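Local structure of hypothetical signal peptide protein (Sinorhizobium meliloti, 3PJY) at residues Y67-M72 with L108-V113; R82-N87 with V118-R123. The protein is of unknown function but belongs to the DUF192 family and is a putative transcription regulator. All coordinates share one frame; numbering follows the deposited sequence.

How the contacts relate
Contact 1 (67-72 with 108-113) and contact 2 (82-87 with 118-123) have centres about 12 Å apart, and both reach the same mixed sheet. Their segments alternate along the chain: 67-72, 82-87, 108-113, then 118-123. Strand 70-75 lies between strands 102-109 and 81-88, so contact 1 joins it to the former, while contact 2 packs the loop after helix 112-116 against the latter, an outermost strand. The two meet directly where Met72 O lies 2.8 Å from His85 N, a probable hydrogen bond of the sheet, and where Ala110 packs on Asn87. Strand 70-75 thus links the two contacts, with one neighbour in each.

Contact 1 of 2, residues Y67-M72 with L108-V113; sequences YLPLDM and LNAGTV
Asp71 and Leu108 form an antiparallel hydrogen-bonded pair, with Asp71 N to Leu108 O at 2.8 Å and Leu108 N to Asp71 O at 3.0 Å. Past Leu70 and Asn109 the ladder gains one more bond, Ala110 N to Pro69 O at 2.9 Å, the donor standing above the carbonyl plane. Beside it Pro69 CB meets Ala110 CB at 3.7 Å, and a water donates to both Pro69 O and Asn109 OD1, while Asn109 ND2 is held by Met43 O. The buried Asp71 carboxylate dominates the side-chain contact. Chi1 of -72° sets its CG beside the backbone N; from there the carboxylate oxygens meet the turn before helix 112-116. Val113 N meets OD2 nearly along the C-O axis at 3.0 Å, with Val113 CG2 packed 3.9 Å from Asp71 CB. Gly111 N adds weak bonds to both carboxylate oxygens, and OD1 also accepts from Asn87 N. An alanine in place of Asp71 would probably leave the amides of Val113 and Asn87 without this acceptor and hold the start of the helix less firmly to the strand. The type II turn is further fixed by Thr112, whose OG1 (2.7 Å) and N approach Asn109 O from the same face. Together these features make a strand-turn-helix junction, in which a carboxylate on the adjacent antiparallel strand receives amides at the helix N-terminus, with Gly111 as N-cap.

Contact 2 of 2, residues R82-N87 with V118-R123; sequences RTIHEN and VSPGDR
Ile84 sets its terminal methyl over one face of the Ser119-Pro120 peptide group, CD1 lying 3.8 Å from both Ser119 C and Pro120 N. The same methyl lies on one face of the Pro120 ring, towards its CD corner (Ile84 CD1 to Pro120 CD 4.0 Å), whereas the carbonyl oxygen of Arg82 lies beyond the ring edge, 3.8 Å from Pro120 CB. Val118 adds its CG1 methyl, 4.1 Å from Ile84 CD1, so this methyl meets three consecutive loop residues. It gets there on an extended branch, CD1 being anti to CA (chi2 179°). The buried Val113 of helix 112-116 touches both Ile84 and Val118 and extends the apolar cluster.

A second flat group, the carboxylate of Asp122, shapes the loop without touching the strand segment. Ser119 N approaches OD2 from above the carboxylate plane at 2.8 Å, while OD1 accepts from Ala15 N. With Asp122 N bonded to Ser119 O at 3.1 Å, both ends of the type II turn 119-122 are tied together, and Pro120 is presented at its corner. The CB of Arg82 points away from the loop, and its NH2 forms a salt bridge with Glu100; Arg82 and Thr83 both face Phe74 in a classic beta bulge.

Between the two segments the contact is therefore one of apolar packing, small in area and near the surface. Directional polar ties lie beside it, where Gly121 and Asp122 share backbone hydrogen bonds with Ile81; these probably set the position of the loop, with the methyl and ring contacts filling the interface.

Contact 1 of 2, residues Y67-M72 with L108-V113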
# COMPACT_ATOMS: atom_id res chain seq x y z
N TYR B 67 -10.73 -15.83 -17.50
CA TYR B 67 -10.71 -14.92 -18.64
C TYR B 67 -9.58 -13.88 -18.57
O TYR B 67 -9.09 -13.43 -19.60
CB TYR B 67 -12.05 -14.20 -18.75
CG TYR B 67 -13.22 -15.07 -19.18
CD1 TYR B 67 -13.70 -16.05 -18.38
CD2 TYR B 67 -13.84 -14.89 -20.44
CE1 TYR B 67 -14.76 -16.88 -18.76
CE2 TYR B 67 -14.95 -15.70 -20.82
CZ TYR B 67 -15.37 -16.69 -19.95
OH TYR B 67 -16.42 -17.53 -20.24
N LEU B 68 -9.24 -13.45 -17.36
CA LEU B 68 -8.21 -12.43 -17.15
C LEU B 68 -6.85 -13.10 -17.30
O LEU B 68 -6.60 -14.11 -16.64
CB LEU B 68 -8.27 -11.90 -15.71
CG LEU B 68 -9.53 -11.07 -15.32
CD1 LEU B 68 -9.59 -10.92 -13.80
CD2 LEU B 68 -9.44 -9.74 -16.03
N PRO B 69 -5.94 -12.54 -18.14
CA PRO B 69 -4.57 -13.02 -18.10
C PRO B 69 -3.95 -12.65 -16.74
O PRO B 69 -4.21 -11.54 -16.23
CB PRO B 69 -3.89 -12.30 -19.24
CG PRO B 69 -4.70 -11.12 -19.48
CD PRO B 69 -6.11 -11.42 -19.08
N LEU B 70 -3.17 -13.55 -16.18
CA LEU B 70 -2.66 -13.39 -14.79
C LEU B 70 -1.16 -13.62 -14.71
O LEU B 70 -0.61 -14.43 -15.44
CB LEU B 70 -3.35 -14.37 -13.82
CG LEU B 70 -4.85 -14.23 -13.70
CD1 LEU B 70 -5.42 -15.36 -12.78
CD2 LEU B 70 -5.26 -12.82 -13.16
N ASP B 71 -0.53 -12.94 -13.75
CA ASP B 71 0.77 -13.31 -13.23
C ASP B 71 0.57 -14.09 -11.91
O ASP B 71 -0.31 -13.75 -11.10
CB ASP B 71 1.63 -12.08 -12.89
CG ASP B 71 2.14 -11.31 -14.09
OD1 ASP B 71 2.00 -11.78 -15.26
OD2 ASP B 71 2.70 -10.20 -13.86
N MSE B 72 1.33 -15.17 -11.73
CA MSE B 72 1.26 -16.03 -10.56
C MSE B 72 2.55 -15.97 -9.77
O MSE B 72 3.64 -16.16 -10.35
CB MSE B 72 0.96 -17.50 -10.95
CG MSE B 72 -0.31 -17.68 -11.62
SE MSE B 72 -0.44 -19.57 -12.02
CE MSE B 72 -2.26 -19.54 -12.76
N LEU B 108 -2.21 -11.89 -9.76
CA LEU B 108 -2.35 -10.49 -10.12
C LEU B 108 -2.65 -10.38 -11.61
O LEU B 108 -2.42 -11.33 -12.38
CB LEU B 108 -1.04 -9.76 -9.84
CG LEU B 108 -0.55 -9.77 -8.38
CD1 LEU B 108 0.88 -9.23 -8.28
CD2 LEU B 108 -1.50 -8.98 -7.53
N ASN B 109 -3.11 -9.22 -12.06
CA ASN B 109 -3.27 -9.03 -13.49
C ASN B 109 -1.93 -9.29 -14.19
O ASN B 109 -0.86 -8.90 -13.71
CB ASN B 109 -3.70 -7.62 -13.83
CG ASN B 109 -5.17 -7.39 -13.60
OD1 ASN B 109 -6.01 -7.86 -14.38
ND2 ASN B 109 -5.49 -6.61 -12.57
N ALA B 110 -1.96 -9.93 -15.35
CA ALA B 110 -0.73 -10.09 -16.12
C ALA B 110 -0.06 -8.76 -16.38
O ALA B 110 -0.73 -7.74 -16.68
CB ALA B 110 -0.99 -10.85 -17.46
N GLY B 111 1.26 -8.74 -16.25
CA GLY B 111 2.04 -7.52 -16.42
C GLY B 111 2.34 -6.81 -15.11
O GLY B 111 3.14 -5.87 -15.09
N THR B 112 1.67 -7.23 -14.03
CA THR B 112 1.87 -6.57 -12.72
C THR B 112 3.29 -6.74 -12.18
O THR B 112 3.87 -5.78 -11.66
CB THR B 112 0.84 -6.99 -11.69
OG1 THR B 112 -0.47 -6.75 -12.21
CG2 THR B 112 0.99 -6.13 -10.42
N VAL B 113 3.85 -7.92 -12.36
CA VAL B 113 5.22 -8.19 -11.88
C VAL B 113 6.19 -7.24 -12.51
O VAL B 113 7.00 -6.60 -11.83
CB VAL B 113 5.61 -9.67 -12.05
CG1 VAL B 113 7.14 -9.92 -11.87
CG2 VAL B 113 4.76 -10.52 -11.06
O HOH W 1 -5.40 -9.16 -16.64

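Contact 2 of 2, residues R82-N87 with V118-R123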
# COMPACT_ATOMS: atom_id res chain seq x y z
N ARG B 82 9.20 -17.41 -4.27
CA ARG B 82 10.11 -18.47 -4.72
C ARG B 82 10.20 -18.52 -6.22
O ARG B 82 11.32 -18.58 -6.75
CB ARG B 82 9.67 -19.84 -4.19
CG ARG B 82 9.61 -19.90 -2.68
CD ARG B 82 10.97 -19.84 -2.05
NE ARG B 82 11.86 -20.84 -2.63
CZ ARG B 82 13.19 -20.84 -2.50
NH1 ARG B 82 13.81 -19.90 -1.79
NH2 ARG B 82 13.89 -21.81 -3.08
N THR B 83 9.05 -18.53 -6.89
CA THR B 83 9.01 -18.52 -8.32
C THR B 83 7.83 -17.68 -8.80
O THR B 83 6.86 -17.46 -8.06
CB THR B 83 8.91 -19.93 -8.93
OG1 THR B 83 7.72 -20.53 -8.51
CG2 THR B 83 10.06 -20.82 -8.47
N ILE B 84 7.94 -17.27 -10.06
CA ILE B 84 6.94 -16.41 -10.68
C ILE B 84 6.64 -16.96 -12.05
O ILE B 84 7.59 -17.23 -12.83
CB ILE B 84 7.42 -14.96 -10.81
CG1 ILE B 84 7.74 -14.39 -9.44
CG2 ILE B 84 6.35 -14.13 -11.51
CD1 ILE B 84 8.25 -12.91 -9.45
N HIS B 85 5.35 -17.12 -12.34
CA HIS B 85 4.91 -17.46 -13.68
C HIS B 85 4.13 -16.29 -14.23
O HIS B 85 2.96 -16.10 -13.88
CB HIS B 85 4.04 -18.72 -13.68
CG HIS B 85 3.68 -19.20 -15.05
ND1 HIS B 85 4.35 -20.25 -15.65
CD2 HIS B 85 2.80 -18.74 -15.97
CE1 HIS B 85 3.86 -20.44 -16.87
NE2 HIS B 85 2.94 -19.52 -17.10
N GLU B 86 4.76 -15.53 -15.13
CA GLU B 86 4.11 -14.39 -15.73
C GLU B 86 3.23 -14.84 -16.91
O GLU B 86 3.51 -15.83 -17.55
CB GLU B 86 5.15 -13.37 -16.20
CG GLU B 86 5.81 -12.68 -15.03
CD GLU B 86 7.04 -11.90 -15.42
OE1 GLU B 86 8.12 -12.49 -15.53
OE2 GLU B 86 6.90 -10.70 -15.61
N ASN B 87 2.17 -14.08 -17.16
CA ASN B 87 1.36 -14.23 -18.35
C ASN B 87 0.80 -15.63 -18.54
O ASN B 87 0.89 -16.20 -19.63
CB ASN B 87 2.14 -13.79 -19.60
CG ASN B 87 2.63 -12.37 -19.49
OD1 ASN B 87 1.84 -11.44 -19.39
ND2 ASN B 87 3.96 -12.20 -19.51
N VAL B 118 9.17 -6.47 -9.60
CA VAL B 118 9.27 -7.61 -8.70
C VAL B 118 10.02 -8.76 -9.32
O VAL B 118 9.94 -8.98 -10.51
CB VAL B 118 7.84 -8.00 -8.26
CG1 VAL B 118 7.84 -9.34 -7.45
CG2 VAL B 118 7.25 -6.91 -7.44
N SER B 119 10.82 -9.46 -8.49
CA SER B 119 11.64 -10.59 -8.91
C SER B 119 11.52 -11.70 -7.89
O SER B 119 11.22 -11.46 -6.75
CB SER B 119 13.14 -10.21 -8.93
OG SER B 119 13.42 -8.98 -9.59
N PRO B 120 11.83 -12.95 -8.27
CA PRO B 120 11.99 -13.97 -7.26
C PRO B 120 12.98 -13.55 -6.20
O PRO B 120 14.01 -12.91 -6.51
CB PRO B 120 12.51 -15.17 -8.08
CG PRO B 120 12.03 -14.90 -9.43
CD PRO B 120 12.19 -13.41 -9.62
N GLY B 121 12.66 -13.88 -4.95
CA GLY B 121 13.44 -13.49 -3.82
C GLY B 121 12.91 -12.25 -3.13
O GLY B 121 13.27 -11.99 -1.96
N ASP B 122 12.05 -11.50 -3.81
CA ASP B 122 11.33 -10.42 -3.16
C ASP B 122 10.28 -11.00 -2.18
O ASP B 122 10.17 -12.22 -2.05
CB ASP B 122 10.69 -9.52 -4.21
CG ASP B 122 11.74 -8.76 -5.06
OD1 ASP B 122 12.94 -8.67 -4.65
OD2 ASP B 122 11.33 -8.17 -6.11
N ARG B 123 9.59 -10.15 -1.42
CA ARG B 123 8.71 -10.64 -0.37
C ARG B 123 7.33 -10.00 -0.34
O ARG B 123 7.17 -8.86 -0.73
CB ARG B 123 9.35 -10.56 0.99
CG ARG B 123 9.62 -9.26 1.56
CD ARG B 123 10.60 -9.50 2.77
NE ARG B 123 10.82 -8.30 3.59
CZ ARG B 123 11.77 -7.39 3.39
NH1 ARG B 123 12.65 -7.49 2.38
NH2 ARG B 123 11.84 -6.35 4.21